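Local structure of putative carbohydrate binding protein (Pseudomonas aeruginosa, 3QEC) at residues 60-69 and 126-134; 41-51 and 87-97. The protein is of uncertain function but probably binds carbohydrates such as heparin, with possible roles in carbohydrate transport and biofilm formation. All coordinates share one frame; numbering follows the deposited sequence.

Interaction 1. Residues 60-69 and 126-134; sequences YAKFGNLDAA and ITEGGTVTK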
loop_
_atom_site.group_PDB
_atom_site.type_symbol
_atom_site.label_atom_id
_atom_site.label_comp_id
_atom_site.label_asym_id
_atom_site.label_seq_id
_atom_site.Cartn_x
_atom_site.Cartn_y
_atom_site.Cartn_z
ATOM N N TYR A 60 -9.588 -0.668 0.213
ATOM C CA TYR A 60 -8.599 -1.387 -0.588
ATOM C C TYR A 60 -9.228 -2.405 -1.569
ATOM O O TYR A 60 -8.622 -2.687 -2.606
ATOM C CB TYR A 60 -7.533 -2.029 0.307
ATOM C CG TYR A 60 -6.581 -0.995 0.884
ATOM C CD1 TYR A 60 -5.941 -0.072 0.064
ATOM C CD2 TYR A 60 -6.296 -0.961 2.245
ATOM C CE1 TYR A 60 -5.069 0.879 0.587
ATOM C CE2 TYR A 60 -5.408 -0.027 2.776
ATOM C CZ TYR A 60 -4.799 0.893 1.942
ATOM O OH TYR A 60 -3.921 1.820 2.446
ATOM N N ALA A 61 -10.450 -2.897 -1.298
ATOM C CA ALA A 61 -11.137 -3.778 -2.241
ATOM C C ALA A 61 -11.420 -3.032 -3.550
ATOM O O ALA A 61 -11.201 -3.586 -4.627
ATOM C CB ALA A 61 -12.441 -4.293 -1.644
ATOM N N LYS A 62 -11.864 -1.761 -3.459
ATOM C CA LYS A 62 -12.182 -0.980 -4.650
ATOM C C LYS A 62 -10.939 -0.243 -5.226
ATOM O O LYS A 62 -10.879 -0.101 -6.444
ATOM C CB LYS A 62 -13.342 0.012 -4.379
ATOM N N PHE A 63 -9.949 0.202 -4.396
ATOM C CA PHE A 63 -8.835 1.001 -4.940
ATOM C C PHE A 63 -7.408 0.509 -4.630
ATOM O O PHE A 63 -6.449 1.154 -5.066
ATOM C CB PHE A 63 -8.948 2.465 -4.446
ATOM C CG PHE A 63 -10.317 3.083 -4.611
ATOM C CD1 PHE A 63 -10.751 3.536 -5.858
ATOM C CD2 PHE A 63 -11.190 3.175 -3.531
ATOM C CE1 PHE A 63 -12.035 4.077 -6.018
ATOM C CE2 PHE A 63 -12.475 3.708 -3.693
ATOM C CZ PHE A 63 -12.889 4.159 -4.936
ATOM N N GLY A 64 -7.272 -0.603 -3.924
ATOM C CA GLY A 64 -5.978 -1.108 -3.467
ATOM C C GLY A 64 -5.095 -1.864 -4.434
ATOM O O GLY A 64 -3.873 -1.872 -4.250
ATOM N N ASN A 65 -5.691 -2.547 -5.433
ATOM C CA ASN A 65 -4.940 -3.318 -6.433
ATOM C C ASN A 65 -5.532 -3.019 -7.810
ATOM O O ASN A 65 -6.003 -3.908 -8.517
ATOM C CB ASN A 65 -4.951 -4.820 -6.096
ATOM C CG ASN A 65 -4.083 -5.187 -4.913
ATOM O OD1 ASN A 65 -2.845 -5.213 -5.001
ATOM N ND2 ASN A 65 -4.717 -5.504 -3.782
ATOM N N LEU A 66 -5.503 -1.735 -8.181
ATOM C CA LEU A 66 -6.140 -1.235 -9.384
ATOM C C LEU A 66 -5.150 -0.571 -10.323
ATOM O O LEU A 66 -4.458 0.382 -9.939
ATOM C CB LEU A 66 -7.248 -0.233 -8.945
ATOM C CG LEU A 66 -8.084 0.503 -10.016
ATOM C CD1 LEU A 66 -8.803 -0.464 -10.954
ATOM C CD2 LEU A 66 -9.063 1.472 -9.363
ATOM N N ASP A 67 -5.126 -1.055 -11.581
ATOM C CA ASP A 67 -4.315 -0.499 -12.671
ATOM C C ASP A 67 -4.847 0.894 -13.020
ATOM O O ASP A 67 -6.065 1.099 -13.004
ATOM C CB ASP A 67 -4.344 -1.427 -13.904
ATOM C CG ASP A 67 -3.512 -2.698 -13.776
ATOM O OD1 ASP A 67 -2.675 -2.776 -12.853
ATOM O OD2 ASP A 67 -3.705 -3.617 -14.594
ATOM N N ALA A 68 -3.941 1.859 -13.281
ATOM C CA ALA A 68 -4.297 3.233 -13.648
ATOM C C ALA A 68 -5.110 3.277 -14.961
ATOM O O ALA A 68 -5.980 4.140 -15.110
ATOM C CB ALA A 68 -3.043 4.075 -13.787
ATOM N N ALA A 69 -4.847 2.335 -15.893
ATOM C CA ALA A 69 -5.571 2.265 -17.172
ATOM C C ALA A 69 -7.020 1.795 -16.985
ATOM O O ALA A 69 -7.893 2.176 -17.771
ATOM C CB ALA A 69 -4.853 1.329 -18.136
ATOM N N ILE A 126 1.001 5.924 -23.010
ATOM C CA ILE A 126 0.194 5.030 -22.184
ATOM C C ILE A 126 0.640 5.196 -20.744
ATOM O O ILE A 126 1.840 5.355 -20.504
ATOM C CB ILE A 126 0.391 3.547 -22.677
ATOM C CG1 ILE A 126 0.238 3.360 -24.213
ATOM C CG2 ILE A 126 -0.417 2.516 -21.885
ATOM C CD1 ILE A 126 -1.129 3.727 -24.879
ATOM N N THR A 127 -0.300 5.155 -19.785
ATOM C CA THR A 127 0.052 5.184 -18.356
ATOM C C THR A 127 -0.027 3.737 -17.868
ATOM O O THR A 127 -1.038 3.056 -18.091
ATOM C CB THR A 127 -0.791 6.177 -17.550
ATOM O OG1 THR A 127 -0.540 7.481 -18.072
ATOM C CG2 THR A 127 -0.446 6.160 -16.071
ATOM N N GLU A 128 1.082 3.253 -17.295
ATOM C CA GLU A 128 1.205 1.878 -16.825
ATOM C C GLU A 128 1.278 1.836 -15.292
ATOM O O GLU A 128 1.523 2.860 -14.652
ATOM C CB GLU A 128 2.436 1.210 -17.462
ATOM C CG GLU A 128 2.323 1.015 -18.963
ATOM C CD GLU A 128 2.904 -0.287 -19.469
ATOM O OE1 GLU A 128 2.245 -1.334 -19.295
ATOM O OE2 GLU A 128 4.016 -0.264 -20.042
ATOM N N GLY A 129 1.048 0.657 -14.727
ATOM C CA GLY A 129 1.076 0.447 -13.282
ATOM C C GLY A 129 -0.208 0.864 -12.596
ATOM O O GLY A 129 -1.266 0.969 -13.230
ATOM N N GLY A 130 -0.105 1.087 -11.293
ATOM C CA GLY A 130 -1.230 1.464 -10.448
ATOM C C GLY A 130 -0.960 1.181 -8.989
ATOM O O GLY A 130 0.188 1.270 -8.538
ATOM N N THR A 131 -2.020 0.840 -8.240
ATOM C CA THR A 131 -1.924 0.563 -6.804
ATOM C C THR A 131 -1.673 -0.921 -6.558
ATOM O O THR A 131 -2.099 -1.775 -7.352
ATOM C CB THR A 131 -3.184 1.045 -6.045
ATOM O OG1 THR A 131 -4.341 0.424 -6.603
ATOM C CG2 THR A 131 -3.359 2.560 -6.083
ATOM N N VAL A 132 -0.958 -1.217 -5.461
ATOM C CA VAL A 132 -0.656 -2.575 -5.010
ATOM C C VAL A 132 -0.749 -2.567 -3.462
ATOM O O VAL A 132 -0.183 -1.686 -2.806
ATOM C CB VAL A 132 0.673 -3.166 -5.578
ATOM C CG1 VAL A 132 1.887 -2.271 -5.289
ATOM C CG2 VAL A 132 0.902 -4.608 -5.103
ATOM N N THR A 133 -1.543 -3.508 -2.905
ATOM C CA THR A 133 -1.816 -3.624 -1.468
ATOM C C THR A 133 -1.796 -5.093 -1.042
ATOM O O THR A 133 -2.444 -5.932 -1.674
ATOM C CB THR A 133 -3.186 -2.966 -1.160
ATOM O OG1 THR A 133 -3.184 -1.612 -1.634
ATOM C CG2 THR A 133 -3.575 -3.025 0.311
ATOM N N LYS A 134 -1.070 -5.389 0.051
ATOM C CA LYS A 134 -0.965 -6.731 0.638
ATOM C C LYS A 134 -1.226 -6.685 2.147
ATOM O O LYS A 134 -1.130 -5.608 2.769
ATOM C CB LYS A 134 0.441 -7.327 0.371
ATOM C CG LYS A 134 0.758 -7.628 -1.099
ATOM C CD LYS A 134 0.137 -8.940 -1.565
ATOM C CE LYS A 134 0.286 -9.155 -3.042
ATOM N NZ LYS A 134 -0.219 -10.488 -3.434
#

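Interaction 2. Residues 41-51 and 87-97; sequences KGTNTKVALEP and YVREATTDQNG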
loop_
_atom_site.group_PDB
_atom_site.type_symbol
_atom_site.label_atom_id
_atom_site.label_comp_id
_atom_site.label_asym_id
_atom_site.label_seq_id
_atom_site.Cartn_x
_atom_site.Cartn_y
_atom_site.Cartn_z
ATOM N N LYS A 41 10.954 -1.129 -11.110
ATOM C CA LYS A 41 11.188 -0.938 -9.671
ATOM C C LYS A 41 10.603 0.403 -9.222
ATOM O O LYS A 41 10.661 1.383 -9.973
ATOM C CB LYS A 41 12.696 -0.999 -9.332
ATOM C CG LYS A 41 13.299 -2.390 -9.491
ATOM C CD LYS A 41 14.738 -2.431 -9.012
ATOM C CE LYS A 41 15.440 -3.730 -9.336
ATOM N NZ LYS A 41 16.889 -3.671 -8.989
ATOM N N GLY A 42 10.045 0.434 -8.018
ATOM C CA GLY A 42 9.482 1.654 -7.452
ATOM C C GLY A 42 10.505 2.395 -6.623
ATOM O O GLY A 42 10.669 2.098 -5.440
ATOM N N THR A 43 11.220 3.344 -7.244
ATOM C CA THR A 43 12.275 4.107 -6.588
ATOM C C THR A 43 11.729 5.429 -6.039
ATOM O O THR A 43 10.887 6.049 -6.685
ATOM C CB THR A 43 13.444 4.329 -7.552
ATOM O OG1 THR A 43 13.024 5.181 -8.620
ATOM C CG2 THR A 43 13.998 3.021 -8.109
ATOM N N ASN A 44 12.201 5.847 -4.838
ATOM C CA ASN A 44 11.807 7.079 -4.136
ATOM C C ASN A 44 10.256 7.235 -4.096
ATOM O O ASN A 44 9.718 8.327 -4.264
ATOM C CB ASN A 44 12.506 8.294 -4.766
ATOM C CG ASN A 44 12.495 9.553 -3.935
ATOM O OD1 ASN A 44 12.148 10.630 -4.433
ATOM N ND2 ASN A 44 12.912 9.465 -2.669
ATOM N N THR A 45 9.562 6.116 -3.835
ATOM C CA THR A 45 8.105 5.983 -3.792
ATOM C C THR A 45 7.646 5.751 -2.356
ATOM O O THR A 45 8.256 4.955 -1.638
ATOM C CB THR A 45 7.677 4.827 -4.727
ATOM O OG1 THR A 45 8.135 5.122 -6.049
ATOM C CG2 THR A 45 6.180 4.614 -4.761
ATOM N N LYS A 46 6.571 6.461 -1.943
ATOM C CA LYS A 46 6.001 6.344 -0.606
ATOM C C LYS A 46 5.230 5.030 -0.457
ATOM O O LYS A 46 4.510 4.617 -1.374
ATOM C CB LYS A 46 5.103 7.546 -0.276
ATOM C CG LYS A 46 5.902 8.779 0.109
ATOM C CD LYS A 46 5.009 9.940 0.517
ATOM C CE LYS A 46 5.797 11.198 0.793
ATOM N NZ LYS A 46 4.921 12.321 1.222
ATOM N N VAL A 47 5.428 4.364 0.693
ATOM C CA VAL A 47 4.794 3.094 1.096
ATOM C C VAL A 47 4.081 3.343 2.434
ATOM O O VAL A 47 4.678 3.904 3.344
ATOM C CB VAL A 47 5.818 1.909 1.175
ATOM C CG1 VAL A 47 5.152 0.621 1.645
ATOM C CG2 VAL A 47 6.516 1.684 -0.160
ATOM N N ALA A 48 2.809 2.967 2.529
ATOM C CA ALA A 48 1.988 3.132 3.731
ATOM C C ALA A 48 1.772 1.799 4.445
ATOM O O ALA A 48 1.574 0.762 3.799
ATOM C CB ALA A 48 0.638 3.745 3.368
ATOM N N LEU A 49 1.782 1.842 5.783
ATOM C CA LEU A 49 1.533 0.676 6.631
ATOM C C LEU A 49 0.527 1.095 7.710
ATOM O O LEU A 49 0.808 2.017 8.478
ATOM C CB LEU A 49 2.862 0.164 7.226
ATOM C CG LEU A 49 2.787 -1.006 8.186
ATOM C CD1 LEU A 49 2.815 -2.312 7.439
ATOM C CD2 LEU A 49 3.926 -0.948 9.167
ATOM N N GLU A 50 -0.666 0.480 7.718
ATOM C CA GLU A 50 -1.738 0.857 8.648
ATOM C C GLU A 50 -2.539 -0.355 9.170
ATOM O O GLU A 50 -2.530 -1.386 8.502
ATOM C CB GLU A 50 -2.697 1.837 7.951
ATOM C CG GLU A 50 -3.465 1.279 6.758
ATOM C CD GLU A 50 -4.298 2.348 6.088
ATOM O OE1 GLU A 50 -5.184 2.922 6.763
ATOM O OE2 GLU A 50 -4.014 2.667 4.914
ATOM N N PRO A 51 -3.280 -0.233 10.318
ATOM C CA PRO A 51 -4.090 -1.375 10.805
ATOM C C PRO A 51 -5.060 -1.944 9.751
ATOM O O PRO A 51 -5.687 -1.170 9.023
ATOM C CB PRO A 51 -4.871 -0.769 11.986
ATOM C CG PRO A 51 -4.023 0.374 12.454
ATOM C CD PRO A 51 -3.400 0.940 11.222
ATOM N N TYR A 87 -2.904 6.682 12.663
ATOM C CA TYR A 87 -2.524 5.267 12.714
ATOM C C TYR A 87 -1.645 4.826 11.526
ATOM O O TYR A 87 -1.184 3.687 11.514
ATOM C CB TYR A 87 -3.793 4.396 12.746
ATOM C CG TYR A 87 -4.635 4.635 13.979
ATOM C CD1 TYR A 87 -4.342 3.997 15.183
ATOM C CD2 TYR A 87 -5.727 5.500 13.946
ATOM C CE1 TYR A 87 -5.108 4.226 16.327
ATOM C CE2 TYR A 87 -6.493 5.744 15.087
ATOM C CZ TYR A 87 -6.175 5.110 16.277
ATOM O OH TYR A 87 -6.939 5.336 17.395
ATOM N N VAL A 88 -1.424 5.711 10.536
ATOM C CA VAL A 88 -0.670 5.414 9.321
ATOM C C VAL A 88 0.806 5.684 9.533
ATOM O O VAL A 88 1.179 6.778 9.943
ATOM C CB VAL A 88 -1.216 6.202 8.089
ATOM C CG1 VAL A 88 -0.407 5.907 6.827
ATOM C CG2 VAL A 88 -2.694 5.896 7.855
ATOM N N ARG A 89 1.641 4.677 9.237
ATOM C CA ARG A 89 3.102 4.753 9.255
ATOM C C ARG A 89 3.560 4.804 7.804
ATOM O O ARG A 89 2.878 4.271 6.929
ATOM C CB ARG A 89 3.719 3.576 10.015
ATOM C CG ARG A 89 3.654 3.744 11.509
ATOM C CD ARG A 89 3.919 2.434 12.207
ATOM N NE ARG A 89 3.982 2.593 13.659
ATOM C CZ ARG A 89 2.960 2.361 14.469
ATOM N NH1 ARG A 89 1.793 1.961 13.977
ATOM N NH2 ARG A 89 3.092 2.529 15.780
ATOM N N GLU A 90 4.687 5.453 7.538
ATOM C CA GLU A 90 5.140 5.675 6.174
ATOM C C GLU A 90 6.649 5.502 6.003
ATOM O O GLU A 90 7.420 5.865 6.886
ATOM C CB GLU A 90 4.754 7.110 5.802
ATOM C CG GLU A 90 4.668 7.419 4.327
ATOM C CD GLU A 90 4.194 8.838 4.102
ATOM O OE1 GLU A 90 2.962 9.058 4.170
ATOM O OE2 GLU A 90 5.053 9.739 3.940
ATOM N N ALA A 91 7.053 4.974 4.847
ATOM C CA ALA A 91 8.442 4.803 4.437
ATOM C C ALA A 91 8.576 5.142 2.967
ATOM O O ALA A 91 7.626 4.948 2.217
ATOM C CB ALA A 91 8.900 3.376 4.689
ATOM N N THR A 92 9.738 5.657 2.557
ATOM C CA THR A 92 10.065 5.953 1.163
ATOM C C THR A 92 11.088 4.911 0.694
ATOM O O THR A 92 12.085 4.683 1.392
ATOM C CB THR A 92 10.602 7.404 1.016
ATOM O OG1 THR A 92 9.602 8.325 1.441
ATOM C CG2 THR A 92 11.020 7.739 -0.406
ATOM N N THR A 93 10.849 4.287 -0.483
ATOM C CA THR A 93 11.770 3.302 -1.053
ATOM C C THR A 93 13.046 4.003 -1.501
ATOM O O THR A 93 13.008 5.201 -1.787
ATOM C CB THR A 93 11.133 2.539 -2.222
ATOM O OG1 THR A 93 10.896 3.444 -3.295
ATOM C CG2 THR A 93 9.841 1.785 -1.838
ATOM N N ASP A 94 14.170 3.266 -1.578
ATOM C CA ASP A 94 15.445 3.832 -2.024
ATOM C C ASP A 94 15.592 3.710 -3.559
ATOM O O ASP A 94 14.612 3.471 -4.271
ATOM C CB ASP A 94 16.649 3.192 -1.285
ATOM C CG ASP A 94 16.870 1.693 -1.442
ATOM O OD1 ASP A 94 16.436 1.124 -2.467
ATOM O OD2 ASP A 94 17.517 1.097 -0.557
ATOM N N GLN A 95 16.829 3.869 -4.051
ATOM C CA GLN A 95 17.202 3.804 -5.464
ATOM C C GLN A 95 17.022 2.371 -6.060
ATOM O O GLN A 95 17.069 2.216 -7.283
ATOM C CB GLN A 95 18.651 4.328 -5.669
ATOM C CG GLN A 95 19.748 3.754 -4.720
ATOM C CD GLN A 95 19.722 4.189 -3.246
ATOM O OE1 GLN A 95 19.233 5.270 -2.859
ATOM N NE2 GLN A 95 20.271 3.343 -2.384
ATOM N N ASN A 96 16.771 1.346 -5.212
ATOM C CA ASN A 96 16.591 -0.036 -5.670
ATOM C C ASN A 96 15.211 -0.599 -5.334
ATOM O O ASN A 96 14.996 -1.809 -5.458
ATOM C CB ASN A 96 17.678 -0.935 -5.090
ATOM C CG ASN A 96 19.035 -0.667 -5.679
ATOM O OD1 ASN A 96 19.893 -0.061 -5.035
ATOM N ND2 ASN A 96 19.260 -1.114 -6.919
ATOM N N GLY A 97 14.289 0.274 -4.941
ATOM C CA GLY A 97 12.923 -0.108 -4.599
ATOM C C GLY A 97 12.759 -0.773 -3.244
ATOM O O GLY A 97 11.700 -1.345 -2.968
HETATM O O HOH W 1 0.624 1.693 11.367
#

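Interaction 1. Residues 60-69 and 126-134
Three side chains, T131, T133 and N65, make most of the polar contact between 60-69 and strand 126-134. The T131 hydroxyl sits between its own backbone N and carbonyl carbon (chi1 57°). There it works both ways. T131 OG1 donates to F63 O (2.7 Å) and accepts from L66 N (2.9 Å). It thus pins the chain where it leaves helix 54-63. The T133 hydroxyl donates to G64 O (OG1 to O, 2.7 Å) and also meets S112 OG.

The N65 amide grips the backbone of T133 with two bonds. N65 ND2 donates to T133 O at 3.1 Å, in the carbonyl plane and on a lone pair. T133 N donates to N65 OD1 at 3.0 Å, from 49° out of the amide's carbonyl plane. This pairing fixes the rotation of the amide.

Two backbone bonds flank D67 and G130: T131 N to L66 O (3.0 Å) and A68 N to G129 O (2.8 Å). The carboxylate of D67 is held by R150.

The apolar part is small. T133 CG2 lies over one face of the Y60 ring, a CH-pi contact 3.8 Å from the centroid. The Y60 hydroxyl has its partner in E50.

D67 with G130 is a single beta bridge. Between it and helix 54-63, threonine and asparagine side chains hold the chain along strand 125-138, an outermost strand of the antiparallel sheet in this chain.

Interaction 2. Residues 41-51 and 87-97
The side chain of T93 takes over where regular strand pairing with 41-51 breaks off. With chi1 at 66°, T93 OG1 is flanked by both backbone bonds of its CA and faces G42 and T45. T93 OG1 accepts from T45 N (3.0 Å) and donates to G42 O (2.5 Å). In regular antiparallel pairing T45 N would go to T93 O; the return bond, T93 N to T45 O, is kept (2.9 Å). The T93 hydroxyl thus bridges both ends of the bend at 42-45, and T45 OG1 adds a bond to T43 O. After T93 its own chain reverses in a type I turn from D94 to G97. D94 OD1 accepts from N96 N in an Asx turn, and OD2 forms a salt bridge with R98.

Strands 46-51 and 89-92 pair normally. V47 with A91 and L49 with R89 are hydrogen-bonded pairs, K46 with T92 and A48 with E90 non-hydrogen-bonded. On the face of K46 its extended chain crosses E90 at a slant, CD and CE nearer to OE2 than NZ is. The salt bridge, K46 NZ to E90 OE2, is long (3.8 Å). V47, on the other face, crosses the T93 side chain at about a right angle, CG2 to CG2 3.7 Å.

At the far end a water donates to L49 O (2.9 Å) and Y87 O (2.7 Å) and accepts from R89 NH1 (2.9 Å), in the guanidinium plane.

Strand 89-92 is outermost; 46-51 lies between it and 107-120. V47 and L49 pack on I111 and Y109 of 107-120. L49 also reaches F101 and I26 of the other sheet.

From the N terminus the segments come in the order 41-51, 60-69, 87-97, 126-134. The two contacts therefore cross. Interaction 2 closes the loop of residues 52-86, which carries helix 54-63 and the segment 60-69. Interaction 1 closes the loop of residues 70-125, which contains 87-97 and strand 107-120. Both reach the same antiparallel sheet, at its two outermost strands. Interaction 2 pairs 89-92 with 46-51, and interaction 1 ties the end of helix 54-63 and the chain after it to strand 125-138. The contacts meet directly: Y60 OH and E50 OE2 lie 2.6 Å apart, a probable hydrogen bond. Their centres are about 15 Å apart.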